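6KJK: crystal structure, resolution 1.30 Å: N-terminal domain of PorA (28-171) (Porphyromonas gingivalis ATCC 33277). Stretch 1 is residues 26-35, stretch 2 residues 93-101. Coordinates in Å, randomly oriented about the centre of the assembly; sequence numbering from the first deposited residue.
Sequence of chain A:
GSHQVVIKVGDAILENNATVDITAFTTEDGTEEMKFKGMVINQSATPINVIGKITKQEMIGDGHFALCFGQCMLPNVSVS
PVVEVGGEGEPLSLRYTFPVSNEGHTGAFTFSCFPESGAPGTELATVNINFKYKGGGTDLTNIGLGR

Stretch 1 26-35: TTEDGTEEMK
Stretch 2 (93-101) SLRYTFPVS

Two cationic side chains crowd together here: Lys35 NZ lies 3.2 Å from Arg95 NH2, over one face of the guanidinium, with no hydrogen bond between these two donors. Glu33 offers partial compensation from the same face of the sheet, its OE1 near the guanidinium plane in a long salt bridge, 3.6 Å from Arg95 NE. A water also joins the group, accepting from Arg95 NH1 at 3.1 Å and, weakly, from Lys35 NZ at 3.5 Å; it lies 2.6 Å from Ser93 OG in a further hydrogen bond. Lys35 is extended at first (chi1 and chi2 t), then bends through an off-well chi3 of -141° to chi4 t; Arg95 runs m, t, t with chi4 at 93°. Both side chains thus bring their ends closer to the opposing strand than their CB directions suggest.

The frame beneath is an antiparallel pair, strand 31-35 against strand 93-99, with N-to-C directions 158° apart. The register sets Thr31 opposite Pro99, Glu32 opposite Phe98, Glu33 opposite Thr97, Met34 opposite Tyr96 and Lys35 opposite Arg95. Hydrogen-bonded pairs have the wider CA-CA spacing, 5.4 Å for Glu32 and Phe98 and 5.2 Å for Met34 and Tyr96, whereas Glu33-Thr97 and Lys35-Arg95 close to 4.4 Å. Each wide pair is bonded twice: Glu32 N to Phe98 O at 2.7 Å and Phe98 N to Glu32 O at 3.1 Å, then Met34 N to Tyr96 O and Tyr96 N to Met34 O, both at 2.8 Å. The narrow pairs add CA-H...O contacts, the shortest from Thr97 CA to Glu32 O at 3.1 Å. Beyond Pro99, Val100 N donates to Gly30 O at 3.1 Å, almost linearly at 177°, extending the ladder into the turn.

That turn is type I', from Glu28 to Thr31. Asp29 (phi/psi 64/42) and Gly30 (71/5) both take positive phi, a setting that suits glycine. It joins strand 26-28 to strand 31-35, with Glu28 N to Thr31 O at 2.9 Å and Thr31 N to Glu28 O at 3.1 Å.

On the buried face, Glu32, Met34, Tyr96 and Phe98 pack together. The Phe98 ring (chi1 p, chi2 90°) receives Glu32 CB over one face, 3.9 Å from its centroid in a CH-pi contact, while Met34 SD approaches the edge, 3.6 Å from Phe98 CZ. Met34 is m, t, p; Tyr96 is t with chi2 40°. Glu32, m, m with chi3 29°, is buried but not unsatisfied: Thr27 OG1 donates to Glu32 OE1 at 2.6 Å, and OE2 is hydrogen-bonded elsewhere in the structure. Val100 CG2 packs 3.4 Å from Glu32 OE2 and 4.0 Å from Thr27 CG2.

On the face shared with Lys35 and Arg95, Glu33 (chi1 and chi2 t, chi3 103°) lays CG 3.7 Å from Thr97 CG2, with Thr97 in the p rotamer. Alternation puts Met34, Tyr96 and Phe98 on one face, together with the buried carboxylate of Glu32, and Glu33, Lys35, Arg95 and Thr97 on the other.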

# COMPACT_ATOMS: atom_id res chain seq x y z
N THR A 26 -10.46 -12.57 -3.18
CA THR A 26 -10.74 -13.92 -2.74
C THR A 26 -11.78 -13.87 -1.62
O THR A 26 -11.92 -12.86 -0.93
CB THR A 26 -9.47 -14.63 -2.28
OG1 THR A 26 -8.91 -13.93 -1.16
CG2 THR A 26 -8.45 -14.64 -3.41
N THR A 27 -12.53 -14.96 -1.47
CA THR A 27 -13.69 -15.00 -0.58
C THR A 27 -13.47 -16.06 0.48
O THR A 27 -13.03 -17.17 0.18
CB THR A 27 -14.96 -15.35 -1.36
OG1 THR A 27 -15.16 -14.40 -2.42
CG2 THR A 27 -16.17 -15.35 -0.45
N GLU A 28 -13.78 -15.72 1.73
CA GLU A 28 -13.68 -16.68 2.83
C GLU A 28 -14.58 -16.22 3.96
O GLU A 28 -14.39 -15.13 4.51
CB GLU A 28 -12.23 -16.80 3.31
CG GLU A 28 -12.08 -17.63 4.57
CD GLU A 28 -12.70 -19.01 4.43
OE1 GLU A 28 -13.48 -19.41 5.33
OE2 GLU A 28 -12.43 -19.70 3.43
N ASP A 29 -15.58 -17.04 4.29
CA ASP A 29 -16.41 -16.82 5.48
C ASP A 29 -17.20 -15.51 5.38
O ASP A 29 -17.31 -14.75 6.34
CB ASP A 29 -15.55 -16.86 6.75
CG ASP A 29 -16.29 -17.45 7.95
OD1 ASP A 29 -17.32 -18.13 7.75
OD2 ASP A 29 -15.83 -17.24 9.09
N GLY A 30 -17.76 -15.25 4.20
CA GLY A 30 -18.52 -14.02 4.02
C GLY A 30 -17.70 -12.75 3.98
O GLY A 30 -18.28 -11.66 3.92
N THR A 31 -16.37 -12.86 4.00
CA THR A 31 -15.46 -11.71 3.92
C THR A 31 -14.62 -11.81 2.65
O THR A 31 -14.12 -12.88 2.31
CB THR A 31 -14.56 -11.67 5.15
OG1 THR A 31 -15.37 -11.43 6.31
CG2 THR A 31 -13.53 -10.55 5.03
N GLU A 32 -14.47 -10.68 1.95
CA GLU A 32 -13.63 -10.57 0.76
C GLU A 32 -12.27 -10.01 1.15
O GLU A 32 -12.16 -9.20 2.08
CB GLU A 32 -14.24 -9.61 -0.25
CG GLU A 32 -15.71 -9.89 -0.60
CD GLU A 32 -15.89 -11.09 -1.52
OE1 GLU A 32 -15.05 -12.01 -1.48
OE2 GLU A 32 -16.88 -11.11 -2.28
N GLU A 33 -11.24 -10.42 0.42
CA GLU A 33 -9.90 -9.87 0.61
C GLU A 33 -9.34 -9.48 -0.75
O GLU A 33 -9.42 -10.26 -1.70
CB GLU A 33 -8.96 -10.85 1.31
CG GLU A 33 -7.61 -10.23 1.66
CD GLU A 33 -6.63 -11.21 2.25
OE1 GLU A 33 -5.70 -11.64 1.52
OE2 GLU A 33 -6.76 -11.54 3.45
N MET A 34 -8.79 -8.27 -0.84
CA MET A 34 -8.06 -7.80 -2.00
C MET A 34 -6.67 -7.41 -1.55
O MET A 34 -6.48 -6.94 -0.41
CB MET A 34 -8.77 -6.62 -2.65
CG MET A 34 -10.20 -7.00 -3.01
SD MET A 34 -11.16 -5.71 -3.82
CE MET A 34 -10.39 -5.71 -5.44
N LYS A 35 -5.66 -7.59 -2.40
CA LYS A 35 -4.29 -7.35 -1.96
C LYS A 35 -3.48 -6.63 -3.01
O LYS A 35 -3.43 -7.06 -4.17
CB LYS A 35 -3.62 -8.66 -1.60
CG LYS A 35 -2.20 -8.51 -1.13
CD LYS A 35 -1.62 -9.89 -0.93
CE LYS A 35 -0.74 -9.98 0.28
NZ LYS A 35 0.32 -11.02 0.11
N SER A 93 3.03 -4.65 1.09
CA SER A 93 1.71 -5.15 0.74
C SER A 93 0.64 -4.40 1.52
O SER A 93 0.87 -3.90 2.63
CB SER A 93 1.55 -6.65 0.93
OG SER A 93 1.64 -7.00 2.28
N LEU A 94 -0.54 -4.35 0.93
CA LEU A 94 -1.70 -3.77 1.59
C LEU A 94 -2.89 -4.66 1.31
O LEU A 94 -3.23 -4.89 0.14
CB LEU A 94 -1.96 -2.35 1.05
CG LEU A 94 -3.14 -1.60 1.67
CD1 LEU A 94 -2.89 -1.34 3.13
CD2 LEU A 94 -3.38 -0.28 0.92
N ARG A 95 -3.50 -5.19 2.35
CA ARG A 95 -4.65 -6.06 2.22
C ARG A 95 -5.88 -5.29 2.66
O ARG A 95 -5.87 -4.63 3.72
CB ARG A 95 -4.46 -7.26 3.13
CG ARG A 95 -3.50 -8.31 2.59
CD ARG A 95 -3.30 -9.36 3.68
NE ARG A 95 -2.68 -10.61 3.23
CZ ARG A 95 -1.38 -10.86 3.28
NH1 ARG A 95 -0.54 -9.92 3.71
NH2 ARG A 95 -0.90 -12.03 2.87
N TYR A 96 -6.95 -5.39 1.90
CA TYR A 96 -8.20 -4.70 2.18
C TYR A 96 -9.26 -5.78 2.29
O TYR A 96 -9.42 -6.58 1.36
CB TYR A 96 -8.51 -3.75 1.03
CG TYR A 96 -9.83 -3.02 1.12
CD1 TYR A 96 -10.33 -2.51 2.32
CD2 TYR A 96 -10.58 -2.86 -0.02
CE1 TYR A 96 -11.55 -1.86 2.35
CE2 TYR A 96 -11.81 -2.20 0.00
CZ TYR A 96 -12.28 -1.69 1.21
OH TYR A 96 -13.50 -1.01 1.30
N THR A 97 -9.96 -5.83 3.43
CA THR A 97 -10.94 -6.88 3.69
C THR A 97 -12.26 -6.23 4.02
O THR A 97 -12.30 -5.16 4.64
CB THR A 97 -10.49 -7.75 4.83
OG1 THR A 97 -10.21 -6.94 5.96
CG2 THR A 97 -9.23 -8.48 4.47
N PHE A 98 -13.36 -6.84 3.60
CA PHE A 98 -14.66 -6.19 3.71
C PHE A 98 -15.74 -7.22 3.42
O PHE A 98 -15.44 -8.30 2.91
CB PHE A 98 -14.79 -4.99 2.74
CG PHE A 98 -14.43 -5.35 1.31
CD1 PHE A 98 -15.40 -5.82 0.43
CD2 PHE A 98 -13.13 -5.24 0.87
CE1 PHE A 98 -15.07 -6.18 -0.86
CE2 PHE A 98 -12.78 -5.59 -0.42
CZ PHE A 98 -13.74 -6.07 -1.29
N PRO A 99 -16.99 -6.91 3.75
CA PRO A 99 -18.06 -7.91 3.57
C PRO A 99 -18.34 -8.20 2.10
O PRO A 99 -18.31 -7.32 1.24
CB PRO A 99 -19.27 -7.25 4.24
CG PRO A 99 -18.69 -6.28 5.21
CD PRO A 99 -17.46 -5.75 4.51
N VAL A 100 -18.66 -9.47 1.83
CA VAL A 100 -19.24 -9.84 0.55
C VAL A 100 -20.49 -9.00 0.32
O VAL A 100 -21.30 -8.78 1.23
CB VAL A 100 -19.57 -11.34 0.53
CG1 VAL A 100 -20.37 -11.69 -0.72
CG2 VAL A 100 -18.32 -12.16 0.62
N SER A 101 -20.64 -8.50 -0.91
CA SER A 101 -21.81 -7.74 -1.31
C SER A 101 -22.09 -8.03 -2.78
O SER A 101 -21.18 -8.38 -3.54
CB SER A 101 -21.60 -6.23 -1.12
OG SER A 101 -22.71 -5.48 -1.58
O HOH W 1 2.34 -9.51 2.53